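Long-range contacts in B- and T-lymphocyte attenuator (Mus musculus, PDB 1XAU), which acts as an inhibitory lymphocyte receptor that dampens antigen receptor signalling through the phosphatases SHP-1 and SHP-2 and interacts with the herpesvirus entry mediator TNFRSF14: residues H43-V47 and S69-N73; C12-I18 and E35-C41; N46-H52 and G92-T98. One frame throughout, in Å; residues are numbered along the deposited sequence.

Contact 1. Residues H43-V47 and S69-N73; sequences HRPNV and SWEEN
Residues 43-47 run extended, with Arg44 at phi/psi -72/129 and Pro45 at -73/161, as the loop after strand 32-39 leads into strand 47-52. Opposite them, Ser69-Glu71 form the end of strand 66-71, and Glu72 (-113/-1) turns the chain out of the strand. The backbones stay well apart, with the closest CA pair, Val47 and Trp70, at 10.1 Å, and no direct hydrogen bond joins them, so side chains bridge the gap. Trp70 (chi1 -81°, chi2 93°) reaches across, and Arg44 (chi1 t, chi2 t, chi3 p) lays its guanidinium flat on the indole, planes 2° apart. Arg44 CZ sits 3.5 Å from the centroid of the Trp70 five-membered ring, a cation-pi stack, while Arg44 CD makes a CH-pi contact 3.6 Å from the six-membered ring. At the guanidinium edge Arg44 NH1 forms a salt bridge with Glu72 OE2 at 3.1 Å. Deeper in, Val47 CG2 meets Trp70 CZ2 at 3.9 Å and Pro45 O lies 3.7 Å from the same Trp70 CZ2. Water 1 accepts hydrogen bonds from Val47 N (3.0 Å) and Trp70 NE1 (3.3 Å). Trp70 also packs on Val38 and Phe79. The arrangement lies at the edge of an immunoglobulin beta sandwich, where a tryptophan of the outermost strand 66-71, covered on one face by an arginine, meets the loop that crosses between the two sheets.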
loop_
_atom_site.group_PDB
_atom_site.type_symbol
_atom_site.label_atom_id
_atom_site.label_comp_id
_atom_site.label_asym_id
_atom_site.label_seq_id
_atom_site.Cartn_x
_atom_site.Cartn_y
_atom_site.Cartn_z
ATOM N N HIS A 43 17.603 -7.791 -4.663
ATOM C CA HIS A 43 16.833 -8.211 -3.511
ATOM C C HIS A 43 15.587 -7.377 -3.284
ATOM O O HIS A 43 15.586 -6.205 -3.590
ATOM C CB HIS A 43 17.724 -8.144 -2.298
ATOM C CG HIS A 43 18.851 -9.119 -2.378
ATOM N ND1 HIS A 43 20.179 -8.745 -2.266
ATOM C CD2 HIS A 43 18.840 -10.455 -2.609
ATOM C CE1 HIS A 43 20.933 -9.826 -2.407
ATOM N NE2 HIS A 43 20.150 -10.871 -2.614
ATOM N N ARG A 44 14.558 -8.024 -2.758
ATOM C CA ARG A 44 13.264 -7.382 -2.524
ATOM C C ARG A 44 13.382 -6.419 -1.374
ATOM O O ARG A 44 13.902 -6.726 -0.265
ATOM C CB ARG A 44 12.207 -8.481 -2.279
ATOM C CG ARG A 44 10.788 -8.004 -2.316
ATOM C CD ARG A 44 9.920 -9.281 -2.433
ATOM N NE ARG A 44 9.742 -9.760 -1.076
ATOM C CZ ARG A 44 9.054 -10.857 -0.755
ATOM N NH1 ARG A 44 8.465 -11.569 -1.724
ATOM N NH2 ARG A 44 9.005 -11.244 0.526
ATOM N N PRO A 45 12.940 -5.196 -1.589
ATOM C CA PRO A 45 13.033 -4.214 -0.487
ATOM C C PRO A 45 12.002 -4.487 0.650
ATOM O O PRO A 45 11.078 -5.197 0.410
ATOM C CB PRO A 45 12.724 -2.868 -1.186
ATOM C CG PRO A 45 11.970 -3.259 -2.365
ATOM C CD PRO A 45 12.594 -4.553 -2.866
ATOM N N ASN A 46 12.208 -3.947 1.860
ATOM C CA ASN A 46 11.242 -4.129 2.966
ATOM C C ASN A 46 10.357 -2.899 2.706
ATOM O O ASN A 46 10.778 -1.767 2.881
ATOM C CB ASN A 46 11.910 -3.948 4.337
ATOM C CG ASN A 46 10.926 -4.115 5.512
ATOM O OD1 ASN A 46 9.716 -4.398 5.338
ATOM N ND2 ASN A 46 11.452 -3.995 6.729
ATOM N N VAL A 47 9.134 -3.144 2.306
ATOM C CA VAL A 47 8.251 -2.041 1.995
ATOM C C VAL A 47 7.218 -1.886 3.093
ATOM O O VAL A 47 6.797 -2.909 3.639
ATOM C CB VAL A 47 7.500 -2.368 0.733
ATOM C CG1 VAL A 47 6.512 -1.190 0.361
ATOM C CG2 VAL A 47 8.532 -2.573 -0.432
ATOM N N SER A 69 0.959 -8.857 2.455
ATOM C CA SER A 69 1.493 -10.069 1.799
ATOM C C SER A 69 2.187 -9.620 0.509
ATOM O O SER A 69 2.027 -8.472 0.009
ATOM C CB SER A 69 0.386 -11.072 1.415
ATOM O OG SER A 69 -0.357 -10.705 0.265
ATOM N N TRP A 70 2.936 -10.558 -0.064
ATOM C CA TRP A 70 3.573 -10.307 -1.342
ATOM C C TRP A 70 2.928 -11.259 -2.356
ATOM O O TRP A 70 2.672 -12.420 -2.054
ATOM C CB TRP A 70 5.098 -10.525 -1.274
ATOM C CG TRP A 70 5.815 -9.411 -0.717
ATOM C CD1 TRP A 70 6.154 -9.234 0.577
ATOM C CD2 TRP A 70 6.387 -8.326 -1.449
ATOM N NE1 TRP A 70 6.940 -8.110 0.704
ATOM C CE2 TRP A 70 7.094 -7.533 -0.531
ATOM C CE3 TRP A 70 6.379 -7.959 -2.799
ATOM C CZ2 TRP A 70 7.804 -6.384 -0.910
ATOM C CZ3 TRP A 70 7.090 -6.784 -3.189
ATOM C CH2 TRP A 70 7.785 -6.026 -2.255
ATOM N N GLU A 71 2.606 -10.764 -3.546
ATOM C CA GLU A 71 2.054 -11.624 -4.575
ATOM C C GLU A 71 3.064 -11.655 -5.722
ATOM O O GLU A 71 3.577 -10.604 -6.143
ATOM C CB GLU A 71 0.727 -11.089 -5.097
ATOM C CG GLU A 71 -0.342 -10.934 -4.067
ATOM C CD GLU A 71 -1.697 -10.541 -4.699
ATOM O OE1 GLU A 71 -1.779 -10.474 -5.963
ATOM O OE2 GLU A 71 -2.681 -10.301 -3.933
ATOM N N GLU A 72 3.353 -12.884 -6.182
ATOM C CA GLU A 72 4.273 -13.154 -7.293
ATOM C C GLU A 72 3.489 -13.729 -8.478
ATOM O O GLU A 72 4.049 -14.005 -9.535
ATOM C CB GLU A 72 5.392 -14.125 -6.857
ATOM C CG GLU A 72 6.365 -13.485 -5.822
ATOM C CD GLU A 72 6.034 -13.815 -4.354
ATOM O OE1 GLU A 72 4.878 -14.231 -4.059
ATOM O OE2 GLU A 72 6.934 -13.642 -3.481
ATOM N N ASN A 73 2.183 -13.897 -8.290
ATOM C CA ASN A 73 1.282 -14.396 -9.355
ATOM C C ASN A 73 1.139 -13.314 -10.441
ATOM O O ASN A 73 0.079 -13.213 -11.068
ATOM C CB ASN A 73 -0.123 -14.665 -8.794
ATOM C CG ASN A 73 -0.790 -13.388 -8.293
ATOM O OD1 ASN A 73 -0.205 -12.292 -8.395
ATOM N ND2 ASN A 73 -2.007 -13.507 -7.762
HETATM O O HOH W 1 8.089 -5.900 2.853
#

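Contact 2. Residues C12-I18 and E35-C41; sequences CEVQLNI and ECPVKYC
Two antiparallel segments form an edge of the immunoglobulin beta sandwich: 12-18, containing the short N-terminal strand 15-16, runs beside 35-41 at the end of strand 32-39, their end-to-end directions 173° apart. Gln15 and Lys39 are a hydrogen-bonded pair (CA-CA 5.1 Å), and Leu16 and Val38 a non-hydrogen-bonded pair (4.8 Å). Three backbone hydrogen bonds set this register: Gln15 N to Lys39 O, Lys39 N to Gln15 O and Asn17 N to Pro37 O, each 2.9 Å. CA-H...O contacts supplement them, from Val14 CA to Lys39 O (3.2 Å) and from Val38 CA to Gln15 O (3.5 Å). Regular pairing stops at Asn17, whose psi of 44° bends the chain.

Apolar side chains line the face carrying Leu16 and Val38. Leu16 (chi1 m, chi2 t) brings CD2 to 3.9 Å from Val38 CG2 and 4.1 Å from Cys36 SG, and Val14 CG2 lies 4.0 Å from Tyr40 CB. Ile18 CG1 approaches Cys36 CB at 4.2 Å. This face looks into the sandwich, where Leu16 and Ile18 touch Cys96, the disulfide partner of Cys36 that joins the two sheets. On the other face the extended Lys39 chain, t at its first three chi angles, passes Gln15, with Gln15 OE1 3.6 Å from Lys39 CD, and ends with NZ 3.2 Å from Cys12 SG.

A second disulfide fastens the N-terminal end beyond the paired residues: Cys12 (chi1 t) and Cys41 (chi1 m) join SG to SG at 2.0 Å, with chi3 -107°.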
loop_
_atom_site.group_PDB
_atom_site.type_symbol
_atom_site.label_atom_id
_atom_site.label_comp_id
_atom_site.label_asym_id
_atom_site.label_seq_id
_atom_site.Cartn_x
_atom_site.Cartn_y
_atom_site.Cartn_z
ATOM N N CYS A 12 17.863 -0.569 -14.527
ATOM C CA CYS A 12 16.965 -1.060 -13.403
ATOM C C CYS A 12 17.140 -0.119 -12.184
ATOM O O CYS A 12 18.263 0.255 -11.835
ATOM C CB CYS A 12 17.355 -2.523 -13.048
ATOM S SG CYS A 12 16.268 -3.370 -11.833
ATOM N N GLU A 13 16.032 0.300 -11.564
ATOM C CA GLU A 13 16.088 1.186 -10.383
ATOM C C GLU A 13 14.914 0.673 -9.538
ATOM O O GLU A 13 13.947 0.166 -10.118
ATOM C CB GLU A 13 15.880 2.680 -10.779
ATOM C CG GLU A 13 14.739 2.936 -11.792
ATOM C CD GLU A 13 14.359 4.438 -11.958
ATOM O OE1 GLU A 13 14.258 5.176 -10.930
ATOM O OE2 GLU A 13 14.134 4.881 -13.109
ATOM N N VAL A 14 14.997 0.750 -8.212
ATOM C CA VAL A 14 13.878 0.236 -7.369
ATOM C C VAL A 14 12.760 1.264 -7.454
ATOM O O VAL A 14 13.005 2.459 -7.259
ATOM C CB VAL A 14 14.305 0.066 -5.885
ATOM C CG1 VAL A 14 13.089 -0.186 -4.989
ATOM C CG2 VAL A 14 15.315 -1.155 -5.754
ATOM N N GLN A 15 11.551 0.818 -7.779
ATOM C CA GLN A 15 10.467 1.775 -7.890
ATOM C C GLN A 15 9.213 1.220 -7.228
ATOM O O GLN A 15 8.993 0.024 -7.284
ATOM C CB GLN A 15 10.077 1.976 -9.342
ATOM C CG GLN A 15 11.148 2.339 -10.248
ATOM C CD GLN A 15 10.596 2.741 -11.610
ATOM O OE1 GLN A 15 10.027 1.911 -12.365
ATOM N NE2 GLN A 15 10.730 4.042 -11.918
ATOM N N LEU A 16 8.369 2.113 -6.712
ATOM C CA LEU A 16 7.056 1.706 -6.124
ATOM C C LEU A 16 6.072 2.336 -7.120
ATOM O O LEU A 16 6.057 3.566 -7.334
ATOM C CB LEU A 16 6.936 2.316 -4.722
ATOM C CG LEU A 16 8.015 1.878 -3.763
ATOM C CD1 LEU A 16 7.728 2.482 -2.370
ATOM C CD2 LEU A 16 8.070 0.346 -3.648
ATOM N N ASN A 17 5.294 1.465 -7.763
ATOM C CA ASN A 17 4.485 1.856 -8.877
ATOM C C ASN A 17 2.957 1.917 -8.789
ATOM O O ASN A 17 2.258 1.475 -9.685
ATOM C CB ASN A 17 4.926 1.016 -10.087
ATOM C CG ASN A 17 6.346 1.398 -10.590
ATOM O OD1 ASN A 17 6.804 2.511 -10.367
ATOM N ND2 ASN A 17 7.020 0.486 -11.304
ATOM N N ILE A 18 2.439 2.464 -7.702
ATOM C CA ILE A 18 0.992 2.682 -7.622
ATOM C C ILE A 18 0.784 3.781 -8.700
ATOM O O ILE A 18 1.606 4.698 -8.780
ATOM C CB ILE A 18 0.671 3.250 -6.239
ATOM C CG1 ILE A 18 0.785 2.119 -5.218
ATOM C CG2 ILE A 18 -0.743 3.944 -6.200
ATOM C CD1 ILE A 18 0.539 2.596 -3.766
ATOM N N GLU A 35 -2.906 -2.446 -3.597
ATOM C CA GLU A 35 -1.670 -3.039 -4.065
ATOM C C GLU A 35 -0.612 -2.022 -4.371
ATOM O O GLU A 35 -0.911 -0.979 -4.944
ATOM C CB GLU A 35 -1.985 -3.742 -5.380
ATOM C CG GLU A 35 -3.002 -4.881 -5.235
ATOM C CD GLU A 35 -3.195 -5.645 -6.518
ATOM O OE1 GLU A 35 -2.735 -5.220 -7.635
ATOM O OE2 GLU A 35 -3.808 -6.705 -6.406
ATOM N N CYS A 36 0.628 -2.440 -4.155
ATOM C CA CYS A 36 1.783 -1.570 -4.463
ATOM C C CYS A 36 2.739 -2.365 -5.340
ATOM O O CYS A 36 3.494 -3.173 -4.819
ATOM C CB CYS A 36 2.404 -1.175 -3.132
ATOM S SG CYS A 36 4.072 -0.446 -3.083
ATOM N N PRO A 37 2.670 -2.218 -6.663
ATOM C CA PRO A 37 3.597 -2.968 -7.551
ATOM C C PRO A 37 5.046 -2.504 -7.216
ATOM O O PRO A 37 5.288 -1.308 -7.007
ATOM C CB PRO A 37 3.186 -2.510 -8.935
ATOM C CG PRO A 37 1.792 -2.196 -8.825
ATOM C CD PRO A 37 1.719 -1.432 -7.489
ATOM N N VAL A 38 6.001 -3.413 -7.155
ATOM C CA VAL A 38 7.378 -3.055 -6.807
ATOM C C VAL A 38 8.359 -3.577 -7.829
ATOM O O VAL A 38 8.416 -4.825 -8.062
ATOM C CB VAL A 38 7.793 -3.654 -5.421
ATOM C CG1 VAL A 38 9.177 -3.163 -4.989
ATOM C CG2 VAL A 38 6.710 -3.244 -4.324
ATOM N N LYS A 39 9.093 -2.662 -8.454
ATOM C CA LYS A 39 10.137 -3.067 -9.410
ATOM C C LYS A 39 11.480 -3.054 -8.631
ATOM O O LYS A 39 11.828 -2.086 -7.998
ATOM C CB LYS A 39 10.245 -2.065 -10.574
ATOM C CG LYS A 39 11.340 -2.461 -11.604
ATOM C CD LYS A 39 11.489 -1.336 -12.671
ATOM C CE LYS A 39 12.378 -1.757 -13.842
ATOM N NZ LYS A 39 13.736 -2.276 -13.420
ATOM N N TYR A 40 12.229 -4.143 -8.624
ATOM C CA TYR A 40 13.501 -4.097 -7.907
ATOM C C TYR A 40 14.484 -4.899 -8.741
ATOM O O TYR A 40 14.047 -5.576 -9.688
ATOM C CB TYR A 40 13.382 -4.595 -6.463
ATOM C CG TYR A 40 12.929 -6.003 -6.311
ATOM C CD1 TYR A 40 13.848 -7.062 -6.259
ATOM C CD2 TYR A 40 11.585 -6.287 -6.158
ATOM C CE1 TYR A 40 13.399 -8.400 -6.050
ATOM C CE2 TYR A 40 11.136 -7.563 -5.944
ATOM C CZ TYR A 40 12.046 -8.620 -5.887
ATOM O OH TYR A 40 11.522 -9.865 -5.625
ATOM N N CYS A 41 15.760 -4.768 -8.415
ATOM C CA CYS A 41 16.819 -5.341 -9.214
ATOM C C CYS A 41 17.407 -6.637 -8.731
ATOM O O CYS A 41 17.524 -7.558 -9.518
ATOM C CB CYS A 41 17.905 -4.280 -9.434
ATOM S SG CYS A 41 17.056 -2.749 -10.047
#

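Contact 3. Residues N46-H52 and G92-T98; sequences NVTWCKH and GSYSCST
This antiparallel pair, strands C and F, forms the centre of one sheet of the immunoglobulin V-type fold: 47-52 carries the core tryptophan, Trp49, and 92-98 the sheet-bridging cysteine, Cys96, bonded to Cys36. The strand axes approach to 4.6 Å at 150°. Thr48-Ser97 and Cys50-Ser95 are hydrogen-bonded pairs: Thr48 N to Ser97 O 2.9 Å, Ser97 N to Thr48 O 3.0 Å, Cys50 N to Ser95 O 2.8 Å, Ser95 N to Cys50 O 3.0 Å. His52 N to Ser93 O (3.0 Å) continues the series, and Thr98 OG1 donates to Asn46 O at 2.7 Å.

Trp49-Cys96 (CA-CA 4.4 Å) and Lys51-Tyr94 (4.5 Å) are non-hydrogen-bonded pairs. Trp49 (chi1 -78°, chi2 94°) lies with a ring face against Cys96, whose CB is 4.2 Å from the six-membered centroid; Val47 CG1 reaches Cys96 CB at 3.7 Å. Phe79 and Leu81 of the opposing sheet cover this face. On the Thr48-Cys50 face, Cys50 SG sits 3.6 Å from Ser97 OG.

Gly92, Tyr94 and Cys96 follow the family's DxGxYxC pattern, and Tyr94 OH is hydrogen-bonded to the backbone O of Asp90, a tyrosine corner. The extended Lys51 chain crosses the Tyr94 ring, with CG 4.2 Å from its centroid; water 2 accepts from Lys51 NZ at 3.0 Å and donates to Tyr94 OH at 2.6 Å.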
loop_
_atom_site.group_PDB
_atom_site.type_symbol
_atom_site.label_atom_id
_atom_site.label_comp_id
_atom_site.label_asym_id
_atom_site.label_seq_id
_atom_site.Cartn_x
_atom_site.Cartn_y
_atom_site.Cartn_z
ATOM N N ASN A 46 12.208 -3.947 1.860
ATOM C CA ASN A 46 11.242 -4.129 2.966
ATOM C C ASN A 46 10.357 -2.899 2.706
ATOM O O ASN A 46 10.778 -1.767 2.881
ATOM C CB ASN A 46 11.910 -3.948 4.337
ATOM C CG ASN A 46 10.926 -4.115 5.512
ATOM O OD1 ASN A 46 9.716 -4.398 5.338
ATOM N ND2 ASN A 46 11.452 -3.995 6.729
ATOM N N VAL A 47 9.134 -3.144 2.306
ATOM C CA VAL A 47 8.251 -2.041 1.995
ATOM C C VAL A 47 7.218 -1.886 3.093
ATOM O O VAL A 47 6.797 -2.909 3.639
ATOM C CB VAL A 47 7.500 -2.368 0.733
ATOM C CG1 VAL A 47 6.512 -1.190 0.361
ATOM C CG2 VAL A 47 8.532 -2.573 -0.432
ATOM N N THR A 48 6.823 -0.662 3.389
ATOM C CA THR A 48 5.812 -0.476 4.431
ATOM C C THR A 48 4.665 0.396 3.942
ATOM O O THR A 48 4.830 1.127 3.007
ATOM C CB THR A 48 6.423 0.110 5.713
ATOM O OG1 THR A 48 6.946 1.380 5.462
ATOM C CG2 THR A 48 7.660 -0.709 6.149
ATOM N N TRP A 49 3.507 0.311 4.577
ATOM C CA TRP A 49 2.380 1.126 4.119
ATOM C C TRP A 49 2.289 2.319 5.051
ATOM O O TRP A 49 2.600 2.213 6.262
ATOM C CB TRP A 49 1.073 0.329 4.231
ATOM C CG TRP A 49 0.941 -0.665 3.095
ATOM C CD1 TRP A 49 1.307 -2.015 3.078
ATOM C CD2 TRP A 49 0.465 -0.366 1.805
ATOM N NE1 TRP A 49 1.043 -2.555 1.831
ATOM C CE2 TRP A 49 0.526 -1.568 1.028
ATOM C CE3 TRP A 49 -0.016 0.817 1.207
ATOM C CZ2 TRP A 49 0.101 -1.614 -0.300
ATOM C CZ3 TRP A 49 -0.435 0.779 -0.103
ATOM C CH2 TRP A 49 -0.386 -0.461 -0.863
ATOM N N CYS A 50 1.790 3.411 4.494
ATOM C CA CYS A 50 1.596 4.641 5.236
ATOM C C CYS A 50 0.174 5.123 4.965
ATOM O O CYS A 50 -0.389 4.826 3.917
ATOM C CB CYS A 50 2.501 5.778 4.749
ATOM S SG CYS A 50 4.267 5.415 4.790
ATOM N N LYS A 51 -0.397 5.881 5.907
ATOM C CA LYS A 51 -1.732 6.409 5.694
ATOM C C LYS A 51 -1.658 7.889 6.105
ATOM O O LYS A 51 -1.045 8.205 7.125
ATOM C CB LYS A 51 -2.763 5.704 6.559
ATOM C CG LYS A 51 -4.196 6.259 6.346
ATOM C CD LYS A 51 -5.263 5.458 7.174
ATOM C CE LYS A 51 -6.668 6.015 6.961
ATOM N NZ LYS A 51 -7.672 5.305 7.822
ATOM N N HIS A 52 -2.268 8.761 5.343
ATOM C CA HIS A 52 -2.212 10.202 5.662
ATOM C C HIS A 52 -3.162 10.514 6.799
ATOM O O HIS A 52 -4.332 10.079 6.718
ATOM C CB HIS A 52 -2.631 10.986 4.453
ATOM C CG HIS A 52 -2.165 12.415 4.458
ATOM N ND1 HIS A 52 -3.006 13.479 4.770
ATOM C CD2 HIS A 52 -0.942 12.952 4.201
ATOM C CE1 HIS A 52 -2.309 14.608 4.711
ATOM N NE2 HIS A 52 -1.052 14.321 4.374
ATOM N N GLY A 92 -9.624 6.870 3.396
ATOM C CA GLY A 92 -8.396 7.684 3.518
ATOM C C GLY A 92 -7.433 7.456 2.385
ATOM O O GLY A 92 -7.773 6.729 1.410
ATOM N N SER A 93 -6.220 8.025 2.491
ATOM C CA SER A 93 -5.200 7.972 1.423
ATOM C C SER A 93 -4.046 7.133 1.907
ATOM O O SER A 93 -3.639 7.302 3.064
ATOM C CB SER A 93 -4.667 9.411 1.086
ATOM O OG SER A 93 -5.689 10.180 0.484
ATOM N N TYR A 94 -3.573 6.194 1.066
ATOM C CA TYR A 94 -2.514 5.267 1.462
ATOM C C TYR A 94 -1.319 5.354 0.473
ATOM O O TYR A 94 -1.489 5.724 -0.672
ATOM C CB TYR A 94 -3.095 3.837 1.401
ATOM C CG TYR A 94 -4.199 3.586 2.423
ATOM C CD1 TYR A 94 -3.885 2.991 3.623
ATOM C CD2 TYR A 94 -5.519 3.985 2.188
ATOM C CE1 TYR A 94 -4.863 2.764 4.590
ATOM C CE2 TYR A 94 -6.529 3.795 3.162
ATOM C CZ TYR A 94 -6.162 3.170 4.366
ATOM O OH TYR A 94 -7.053 2.876 5.410
ATOM N N SER A 95 -0.131 5.008 0.912
ATOM C CA SER A 95 1.027 4.982 -0.030
ATOM C C SER A 95 1.961 3.938 0.544
ATOM O O SER A 95 1.808 3.546 1.721
ATOM C CB SER A 95 1.761 6.367 -0.091
ATOM O OG SER A 95 2.277 6.735 1.193
ATOM N N CYS A 96 2.956 3.501 -0.234
ATOM C CA CYS A 96 3.924 2.529 0.277
ATOM C C CYS A 96 5.323 3.207 0.177
ATOM O O CYS A 96 5.516 4.153 -0.609
ATOM C CB CYS A 96 3.810 1.155 -0.517
ATOM S SG CYS A 96 3.770 1.441 -2.343
ATOM N N SER A 97 6.261 2.793 1.014
ATOM C CA SER A 97 7.590 3.432 0.958
ATOM C C SER A 97 8.609 2.415 1.393
ATOM O O SER A 97 8.286 1.369 1.976
ATOM C CB SER A 97 7.726 4.661 1.884
ATOM O OG SER A 97 7.265 4.315 3.168
ATOM N N THR A 98 9.868 2.717 1.107
ATOM C CA THR A 98 10.869 1.797 1.533
ATOM C C THR A 98 12.154 2.607 1.711
ATOM O O THR A 98 12.347 3.598 1.036
ATOM C CB THR A 98 11.076 0.644 0.497
ATOM O OG1 THR A 98 12.090 -0.253 0.998
ATOM C CG2 THR A 98 11.578 1.167 -0.824
HETATM O O HOH W 2 -6.984 2.366 7.969
HETATM O O HOH W 3 -6.182 9.466 4.935
#

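How the contacts relate
From the N terminus, contact 2 closes first, folding residues 12-18 back along 35-41 around strand 22-26, which belongs to the other sheet. The chain then crosses the sandwich through 43-47, where contacts 1 and 3 open from the same stretch and share Asn46 and Val47. Contact 1 closes at 69-73, inside the longer loop that contact 3 closes at 92-98. Pro45 of contact 1 is where the three meet: it touches Val14, Val38 and Tyr40 of contact 2 and Thr98 of contact 3, holding the crossing loop to both sheets. The Cys36-Cys96 disulfide ties the sheets directly, while Trp70 on Val38 packs within one sheet.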